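Local coordinates for DUF5636 domain-containing protein (Legionella pneumophila subsp. pneumophila str. Philadelphia 1, PDB 4RD8) that is of unknown function but adopts a helical, strand-free fold of the DUF5636 family from a pathogenic bacterium, at residues N45-L59 with H201-L213. The protein carries 3 engineered substitutions. Residues are numbered along the deposited sequence; the frame is centred on the assembly and turned at random.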
ATOM      1  N   ASN A  45       8.537   9.245   4.486  1.00 31.35           N
ATOM      2  CA  ASN A  45       8.936  10.319   3.574  1.00 32.98           C
ATOM      3  C   ASN A  45      10.105   9.917   2.681  1.00 35.31           C
ATOM      4  O   ASN A  45      10.178  10.320   1.514  1.00 32.20           O
ATOM      5  CB  ASN A  45       9.292  11.602   4.341  1.00 32.29           C
ATOM      6  CG  ASN A  45       8.066  12.394   4.751  1.00 31.22           C
ATOM      7  OD1 ASN A  45       6.969  12.171   4.226  1.00 35.57           O
ATOM      8  ND2 ASN A  45       8.245  13.340   5.678  1.00 33.51           N
ATOM      9  N   GLU A  46      11.020   9.124   3.232  1.00 32.17           N
ATOM     10  CA  GLU A  46      12.192   8.690   2.480  1.00 34.30           C
ATOM     11  C   GLU A  46      11.777   7.867   1.260  1.00 32.45           C
ATOM     12  O   GLU A  46      12.313   8.061   0.172  1.00 31.78           O
ATOM     13  CB  GLU A  46      13.163   7.917   3.377  1.00 32.89           C
ATOM     14  CG  GLU A  46      13.759   8.771   4.501  1.00 41.20           C
ATOM     15  CD  GLU A  46      14.758   8.021   5.362  1.00 47.35           C
ATOM     16  OE1 GLU A  46      14.740   6.775   5.338  1.00 45.20           O
ATOM     17  OE2 GLU A  46      15.565   8.677   6.063  1.00 52.35           O
ATOM     18  N   GLN A  47      10.820   6.960   1.437  1.00 28.35           N
ATOM     19  CA  GLN A  47      10.306   6.187   0.306  1.00 27.54           C
ATOM     20  C   GLN A  47       9.395   7.001  -0.622  1.00 27.72           C
ATOM     21  O   GLN A  47       9.329   6.729  -1.817  1.00 29.01           O
ATOM     22  CB  GLN A  47       9.630   4.885   0.769  1.00 27.15           C
ATOM     23  CG  GLN A  47      10.615   3.757   1.066  1.00 26.65           C
ATOM     24  CD  GLN A  47      11.556   4.094   2.212  1.00 25.85           C
ATOM     25  OE1 GLN A  47      11.109   4.390   3.319  1.00 29.94           O
ATOM     26  NE2 GLN A  47      12.862   4.075   1.944  1.00 29.63           N
ATOM     27  N   LEU A  48       8.692   7.993  -0.079  1.00 26.04           N
ATOM     28  CA  LEU A  48       7.891   8.889  -0.920  1.00 25.76           C
ATOM     29  C   LEU A  48       8.784   9.743  -1.814  1.00 32.38           C
ATOM     30  O   LEU A  48       8.475   9.969  -2.989  1.00 30.46           O
ATOM     31  CB  LEU A  48       6.970   9.786  -0.076  1.00 26.11           C
ATOM     32  CG  LEU A  48       5.757   9.118   0.563  1.00 26.74           C
ATOM     33  CD1 LEU A  48       5.108  10.044   1.581  1.00 30.08           C
ATOM     34  CD2 LEU A  48       4.739   8.749  -0.513  1.00 27.02           C
ATOM     35  N   ILE A  49       9.894  10.221  -1.250  1.00 29.03           N
ATOM     36  CA  ILE A  49      10.909  10.917  -2.029  1.00 33.02           C
ATOM     37  C   ILE A  49      11.434  10.016  -3.155  1.00 35.63           C
ATOM     38  O   ILE A  49      11.579  10.461  -4.297  1.00 33.17           O
ATOM     39  CB  ILE A  49      12.073  11.399  -1.128  1.00 30.88           C
ATOM     40  CG1 ILE A  49      11.607  12.570  -0.256  1.00 34.65           C
ATOM     41  CG2 ILE A  49      13.269  11.813  -1.968  1.00 33.52           C
ATOM     42  CD1 ILE A  49      12.535  12.894   0.887  1.00 33.96           C
ATOM     43  N   GLU A  50      11.689   8.749  -2.836  1.00 29.23           N
ATOM     44  CA  GLU A  50      12.212   7.800  -3.818  1.00 35.10           C
ATOM     45  C   GLU A  50      11.181   7.554  -4.918  1.00 31.49           C
ATOM     46  O   GLU A  50      11.523   7.538  -6.104  1.00 36.50           O
ATOM     47  CB  GLU A  50      12.608   6.481  -3.134  1.00 34.42           C
ATOM     48  CG  GLU A  50      13.053   5.363  -4.081  1.00 35.21           C
ATOM     49  CD  GLU A  50      14.355   5.674  -4.810  1.00 40.70           C
ATOM     50  OE1 GLU A  50      15.221   6.389  -4.249  1.00 41.85           O
ATOM     51  OE2 GLU A  50      14.519   5.196  -5.954  1.00 43.10           O
ATOM     52  N   LEU A  51       9.922   7.389  -4.517  1.00 32.45           N
ATOM     53  CA  LEU A  51       8.837   7.160  -5.468  1.00 27.92           C
ATOM     54  C   LEU A  51       8.690   8.380  -6.368  1.00 31.61           C
ATOM     55  O   LEU A  51       8.531   8.254  -7.589  1.00 31.48           O
ATOM     56  CB  LEU A  51       7.528   6.884  -4.731  1.00 26.98           C
ATOM     57  CG  LEU A  51       6.317   6.557  -5.611  1.00 32.11           C
ATOM     58  CD1 LEU A  51       6.536   5.252  -6.353  1.00 30.84           C
ATOM     59  CD2 LEU A  51       5.043   6.497  -4.767  1.00 30.93           C
ATOM     60  N   ASN A  52       8.775   9.562  -5.759  1.00 34.38           N
ATOM     61  CA  ASN A  52       8.729  10.817  -6.508  1.00 32.25           C
ATOM     62  C   ASN A  52       9.874  10.934  -7.495  1.00 34.06           C
ATOM     63  O   ASN A  52       9.703  11.456  -8.594  1.00 37.71           O
ATOM     64  CB  ASN A  52       8.760  12.020  -5.566  1.00 31.42           C
ATOM     65  CG  ASN A  52       8.737  13.343  -6.310  1.00 32.59           C
ATOM     66  OD1 ASN A  52       7.670  13.845  -6.682  1.00 36.43           O
ATOM     67  ND2 ASN A  52       9.917  13.920  -6.525  1.00 36.88           N
ATOM     68  N   GLU A  53      11.049  10.463  -7.093  1.00 33.42           N
ATOM     69  CA  GLU A  53      12.224  10.572  -7.943  1.00 38.02           C
ATOM     70  C   GLU A  53      12.142   9.607  -9.120  1.00 35.58           C
ATOM     71  O   GLU A  53      12.510   9.953 -10.242  1.00 38.56           O
ATOM     72  CB  GLU A  53      13.503  10.347  -7.141  1.00 43.51           C
ATOM     73  CG  GLU A  53      14.756  10.624  -7.941  1.00 56.73           C
ATOM     74  CD  GLU A  53      15.994  10.693  -7.076  1.00 66.09           C
ATOM     75  OE1 GLU A  53      16.544   9.620  -6.743  1.00 67.31           O
ATOM     76  OE2 GLU A  53      16.416  11.819  -6.737  1.00 66.05           O
ATOM     77  N   GLN A  54      11.645   8.401  -8.868  1.00 34.40           N
ATOM     78  CA  GLN A  54      11.481   7.431  -9.942  1.00 38.31           C
ATOM     79  C   GLN A  54      10.437   7.904 -10.960  1.00 37.91           C
ATOM     80  O   GLN A  54      10.633   7.781 -12.167  1.00 39.93           O
ATOM     81  CB  GLN A  54      11.148   6.045  -9.372  1.00 35.70           C
ATOM     82  CG  GLN A  54      12.280   5.453  -8.531  1.00 34.63           C
ATOM     83  CD  GLN A  54      12.019   4.017  -8.120  1.00 36.03           C
ATOM     84  OE1 GLN A  54      11.187   3.332  -8.716  1.00 37.67           O
ATOM     85  NE2 GLN A  54      12.723   3.555  -7.088  1.00 39.14           N
ATOM     86  N   LEU A  55       9.342   8.469 -10.462  1.00 32.06           N
ATOM     87  CA  LEU A  55       8.304   9.044 -11.319  1.00 32.72           C
ATOM     88  C   LEU A  55       8.820  10.234 -12.138  1.00 38.40           C
ATOM     89  O   LEU A  55       8.562  10.326 -13.347  1.00 38.20           O
ATOM     90  CB  LEU A  55       7.106   9.469 -10.465  1.00 32.54           C
ATOM     91  CG  LEU A  55       5.903  10.122 -11.153  1.00 38.44           C
ATOM     92  CD1 LEU A  55       5.308   9.181 -12.200  1.00 37.52           C
ATOM     93  CD2 LEU A  55       4.849  10.519 -10.115  1.00 38.93           C
ATOM     94  N   THR A  56       9.543  11.139 -11.477  1.00 35.48           N
ATOM     95  CA  THR A  56      10.149  12.291 -12.144  1.00 40.54           C
ATOM     96  C   THR A  56      11.055  11.837 -13.281  1.00 44.49           C
ATOM     97  O   THR A  56      11.028  12.396 -14.383  1.00 44.45           O
ATOM     98  CB  THR A  56      10.990  13.129 -11.160  1.00 43.60           C
ATOM     99  OG1 THR A  56      10.146  13.631 -10.117  1.00 43.52           O
ATOM    100  CG2 THR A  56      11.652  14.286 -11.876  1.00 47.93           C
HETATM  101  N   MSE A  57      11.867  10.824 -12.996  1.00 43.60           N
HETATM  102  CA  MSE A  57      12.758  10.217 -13.980  0.54 48.03           C
HETATM  103  C   MSE A  57      11.964   9.704 -15.175  1.00 47.28           C
HETATM  104  O   MSE A  57      12.328   9.911 -16.332  1.00 49.48           O
HETATM  105  CB  MSE A  57      13.473   9.027 -13.341  0.54 49.70           C
HETATM  106  CG  MSE A  57      14.972   9.167 -13.223  0.54 53.57           C
HETATM  107 SE   MSE A  57      15.765   7.402 -13.006  0.54117.78          SE
HETATM  108  CE  MSE A  57      14.955   6.523 -14.541  0.54 44.57           C
ATOM    109  N   ARG A  58      10.874   9.016 -14.863  1.00 47.58           N
ATOM    110  CA  ARG A  58      10.022   8.368 -15.848  1.00 40.15           C
ATOM    111  C   ARG A  58       9.374   9.363 -16.801  1.00 47.59           C
ATOM    112  O   ARG A  58       9.451   9.205 -18.020  1.00 48.79           O
ATOM    113  CB  ARG A  58       8.947   7.579 -15.107  1.00 37.36           C
ATOM    114  CG  ARG A  58       8.351   6.430 -15.866  1.00 54.29           C
ATOM    115  CD  ARG A  58       7.480   5.608 -14.929  1.00 53.48           C
ATOM    116  NE  ARG A  58       6.830   4.499 -15.614  1.00 59.02           N
ATOM    117  CZ  ARG A  58       7.251   3.241 -15.567  1.00 58.30           C
ATOM    118  NH1 ARG A  58       8.327   2.923 -14.860  1.00 47.13           N
ATOM    119  NH2 ARG A  58       6.588   2.304 -16.226  1.00 65.28           N
ATOM    120  N   LEU A  59       8.747  10.396 -16.238  1.00 42.18           N
ATOM    121  CA  LEU A  59       8.093  11.437 -17.031  1.00 50.32           C
ATOM    122  C   LEU A  59       9.070  12.139 -17.962  1.00 54.73           C
ATOM    123  O   LEU A  59       8.780  12.344 -19.144  1.00 54.89           O
ATOM    124  CB  LEU A  59       7.428  12.468 -16.117  1.00 46.61           C
ATOM    125  CG  LEU A  59       6.320  11.989 -15.180  1.00 46.46           C
ATOM    126  CD1 LEU A  59       5.734  13.170 -14.424  1.00 41.77           C
ATOM    127  CD2 LEU A  59       5.241  11.267 -15.960  1.00 48.55           C
ATOM    128  N   HIS A 201      -1.426  13.857   3.095  1.00 32.57           N
ATOM    129  CA  HIS A 201      -0.011  14.130   3.289  1.00 34.97           C
ATOM    130  C   HIS A 201       0.685  14.351   1.942  1.00 34.82           C
ATOM    131  O   HIS A 201       1.498  15.261   1.797  1.00 35.84           O
ATOM    132  CB  HIS A 201       0.650  12.970   4.041  1.00 30.67           C
ATOM    133  CG  HIS A 201       2.087  13.182   4.327  1.00 31.15           C
ATOM    134  ND1 HIS A 201       2.562  14.178   5.170  1.00 34.50           N
ATOM    135  CD2 HIS A 201       3.207  12.529   3.890  1.00 34.98           C
ATOM    136  CE1 HIS A 201       3.872  14.130   5.231  1.00 37.88           C
ATOM    137  NE2 HIS A 201       4.285  13.126   4.460  1.00 35.05           N
ATOM    138  N   ILE A 202       0.344  13.522   0.959  1.00 32.28           N
ATOM    139  CA  ILE A 202       0.959  13.603  -0.362  1.00 31.50           C
ATOM    140  C   ILE A 202       0.502  14.848  -1.126  1.00 39.99           C
ATOM    141  O   ILE A 202       1.326  15.588  -1.671  1.00 39.68           O
ATOM    142  CB  ILE A 202       0.675  12.329  -1.193  1.00 34.98           C
ATOM    143  CG1 ILE A 202       1.465  11.142  -0.632  1.00 30.87           C
ATOM    144  CG2 ILE A 202       1.027  12.551  -2.649  1.00 38.52           C
ATOM    145  CD1 ILE A 202       1.041   9.781  -1.207  1.00 34.12           C
ATOM    146  N   GLN A 203      -0.810  15.080  -1.161  1.00 38.26           N
ATOM    147  CA  GLN A 203      -1.374  16.204  -1.909  1.00 40.95           C
ATOM    148  C   GLN A 203      -1.001  17.562  -1.330  1.00 42.56           C
ATOM    149  O   GLN A 203      -0.990  18.564  -2.044  1.00 49.76           O
ATOM    150  CB  GLN A 203      -2.896  16.061  -2.046  1.00 43.35           C
ATOM    151  CG  GLN A 203      -3.311  14.941  -2.999  1.00 52.95           C
ATOM    152  CD  GLN A 203      -4.814  14.860  -3.222  1.00 60.09           C
ATOM    153  OE1 GLN A 203      -5.476  15.871  -3.459  1.00 65.33           O
ATOM    154  NE2 GLN A 203      -5.359  13.649  -3.143  1.00 62.61           N
ATOM    155  N   ASN A 204      -0.680  17.598  -0.042  1.00 41.93           N
ATOM    156  CA  ASN A 204      -0.253  18.843   0.577  1.00 46.80           C
ATOM    157  C   ASN A 204       1.229  19.107   0.332  1.00 49.99           C
ATOM    158  O   ASN A 204       1.609  20.225  -0.010  1.00 50.87           O
ATOM    159  CB  ASN A 204      -0.580  18.851   2.070  1.00 50.93           C
ATOM    160  CG  ASN A 204      -2.072  18.991   2.337  1.00 59.00           C
ATOM    161  OD1 ASN A 204      -2.831  19.432   1.469  1.00 58.03           O
ATOM    162  ND2 ASN A 204      -2.497  18.622   3.541  1.00 57.37           N
ATOM    163  N   ASP A 205       2.044  18.062   0.485  1.00 48.81           N
ATOM    164  CA  ASP A 205       3.500  18.144   0.316  1.00 46.37           C
ATOM    165  C   ASP A 205       4.078  19.410   0.942  1.00 48.94           C
ATOM    166  O   ASP A 205       4.583  20.295   0.240  1.00 51.99           O
ATOM    167  CB  ASP A 205       3.889  18.055  -1.163  1.00 45.82           C
ATOM    168  CG  ASP A 205       5.386  17.905  -1.365  1.00 47.35           C
ATOM    169  OD1 ASP A 205       6.087  17.520  -0.398  1.00 41.02           O
ATOM    170  OD2 ASP A 205       5.865  18.177  -2.487  1.00 44.79           O
ATOM    171  N   GLU A 206       3.990  19.497   2.265  1.00 46.57           N
ATOM    172  CA  GLU A 206       4.275  20.748   2.963  1.00 52.65           C
ATOM    173  C   GLU A 206       5.756  21.121   2.982  1.00 57.74           C
ATOM    174  O   GLU A 206       6.102  22.297   3.097  1.00 54.37           O
ATOM    175  CB  GLU A 206       3.703  20.707   4.383  1.00 57.95           C
ATOM    176  CG  GLU A 206       2.179  20.663   4.432  1.00 67.56           C
ATOM    177  CD  GLU A 206       1.643  20.354   5.819  1.00 76.45           C
ATOM    178  OE1 GLU A 206       2.447  20.320   6.777  1.00 82.26           O
ATOM    179  OE2 GLU A 206       0.418  20.140   5.951  1.00 73.69           O
ATOM    180  N   ASP A 207       6.627  20.123   2.869  1.00 62.95           N
ATOM    181  CA  ASP A 207       8.063  20.380   2.849  1.00 62.77           C
ATOM    182  C   ASP A 207       8.596  20.404   1.415  1.00 54.25           C
ATOM    183  O   ASP A 207       9.805  20.525   1.199  1.00 48.88           O
ATOM    184  CB  ASP A 207       8.813  19.345   3.701  1.00 64.62           C
ATOM    185  CG  ASP A 207       8.276  19.253   5.128  1.00 68.45           C
ATOM    186  OD1 ASP A 207       7.907  20.302   5.700  1.00 69.33           O
ATOM    187  OD2 ASP A 207       8.224  18.129   5.671  1.00 72.63           O
ATOM    188  N   GLN A 208       7.682  20.304   0.447  1.00 52.39           N
ATOM    189  CA  GLN A 208       8.026  20.305  -0.977  1.00 46.92           C
ATOM    190  C   GLN A 208       9.097  19.265  -1.305  1.00 45.47           C
ATOM    191  O   GLN A 208      10.126  19.595  -1.896  1.00 47.29           O
ATOM    192  CB  GLN A 208       8.500  21.698  -1.440  1.00 50.51           C
ATOM    193  CG  GLN A 208       7.390  22.716  -1.702  1.00 63.27           C
ATOM    194  CD  GLN A 208       7.180  23.663  -0.539  1.00 74.89           C
ATOM    195  OE1 GLN A 208       7.420  23.303   0.613  1.00 79.52           O
ATOM    196  NE2 GLN A 208       6.733  24.884  -0.832  1.00 73.94           N
ATOM    197  N   ILE A 209       8.852  18.015  -0.915  1.00 44.06           N
ATOM    198  CA  ILE A 209       9.807  16.932  -1.133  1.00 45.16           C
ATOM    199  C   ILE A 209       9.285  15.860  -2.094  1.00 43.03           C
ATOM    200  O   ILE A 209      10.009  14.933  -2.462  1.00 40.32           O
ATOM    201  CB  ILE A 209      10.258  16.289   0.197  1.00 40.51           C
ATOM    202  CG1 ILE A 209       9.047  15.875   1.032  1.00 43.55           C
ATOM    203  CG2 ILE A 209      11.145  17.266   0.978  1.00 43.38           C
ATOM    204  CD1 ILE A 209       9.394  15.018   2.246  1.00 42.42           C
ATOM    205  N   PHE A 210       8.020  15.982  -2.490  1.00 42.24           N
ATOM    206  CA  PHE A 210       7.492  15.139  -3.566  1.00 43.90           C
ATOM    207  C   PHE A 210       6.519  15.838  -4.524  1.00 42.53           C
ATOM    208  O   PHE A 210       5.405  15.350  -4.751  1.00 40.12           O
ATOM    209  CB  PHE A 210       6.891  13.846  -3.021  1.00 37.77           C
ATOM    210  CG  PHE A 210       6.210  13.991  -1.689  1.00 39.71           C
ATOM    211  CD1 PHE A 210       4.956  14.580  -1.588  1.00 37.40           C
ATOM    212  CD2 PHE A 210       6.809  13.493  -0.535  1.00 34.14           C
ATOM    213  CE1 PHE A 210       4.321  14.694  -0.355  1.00 33.70           C
ATOM    214  CE2 PHE A 210       6.177  13.603   0.700  1.00 36.07           C
ATOM    215  CZ  PHE A 210       4.933  14.205   0.789  1.00 40.27           C
ATOM    216  N   PRO A 211       6.961  16.954  -5.124  1.00 41.64           N
ATOM    217  CA  PRO A 211       6.085  17.806  -5.937  1.00 50.13           C
ATOM    218  C   PRO A 211       5.534  17.115  -7.183  1.00 49.25           C
ATOM    219  O   PRO A 211       4.418  17.435  -7.599  1.00 51.16           O
ATOM    220  CB  PRO A 211       7.002  18.961  -6.340  1.00 47.95           C
ATOM    221  CG  PRO A 211       8.371  18.376  -6.323  1.00 49.03           C
ATOM    222  CD  PRO A 211       8.364  17.409  -5.179  1.00 42.91           C
ATOM    223  N   VAL A 212       6.297  16.191  -7.763  1.00 43.07           N
ATOM    224  CA  VAL A 212       5.862  15.495  -8.969  1.00 44.19           C
ATOM    225  C   VAL A 212       4.799  14.452  -8.658  1.00 47.98           C
ATOM    226  O   VAL A 212       3.765  14.387  -9.330  1.00 44.50           O
ATOM    227  CB  VAL A 212       7.048  14.863  -9.719  1.00 43.18           C
ATOM    228  CG1 VAL A 212       6.557  14.056 -10.905  1.00 43.00           C
ATOM    229  CG2 VAL A 212       8.005  15.948 -10.185  1.00 47.05           C
ATOM    230  N   LEU A 213       5.052  13.644  -7.632  1.00 36.96           N
ATOM    231  CA  LEU A 213       4.075  12.671  -7.167  1.00 40.38           C
ATOM    232  C   LEU A 213       2.789  13.389  -6.770  1.00 40.67           C
ATOM    233  O   LEU A 213       1.688  12.912  -7.039  1.00 38.41           O
ATOM    234  CB  LEU A 213       4.641  11.874  -5.986  1.00 35.51           C
ATOM    235  CG  LEU A 213       3.733  10.841  -5.307  1.00 36.25           C
ATOM    236  CD1 LEU A 213       3.204   9.818  -6.307  1.00 35.26           C
ATOM    237  CD2 LEU A 213       4.455  10.141  -4.150  1.00 34.17           C
TER
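The imidazole of H201 and the side-chain amide of N45 lie almost in one plane, 9° apart, and meet edge on: H201 NE2 donates to N45 OD1 at 2.9 Å along a nearly straight bond that uses an in-plane lone pair of the amide oxygen. L48 CD1 also lies at the imidazole's edge, and W197 stacks on this ring. The F210 ring has D205 OD1 over one face, 3.3 Å above its plane and offset toward the rim, while N45 OD1 and H201 O lie at its edge; L48 CB approaches it obliquely, 3.7 Å from F210 CD2. The D205 carboxylate also accepts hydrogen bonds from the backbone N-H groups of I209 and F210, tying down the loop between helices 195-204 and 211-218. Farther along helix 41-61, N52 has CG anti to its own N (chi1 179°), which carries the amide oxygen to the start of helix 211-218. There N52 OD1 takes a straight bond from L213 N at 2.8 Å and a weak, bent one from V212 N at 2.9 Å, so a buried amide oxygen engages two first-turn NH groups. Around this polar grip the packing is knobs-into-holes: V212 sits among N52, L55, T56 and L59, and L213 among L48, L51, N52 and L55, with L213 CD2 3.7 Å from L51 CD2. I209 packs its CB against I49 CG1 and crosses the N45 side chain with CD1 at the more exposed margin. The whole exemplifies two helices joined by a short loop, F210 at the N-cap position of the second, docked together on a long helix of a helical, strand-free fold.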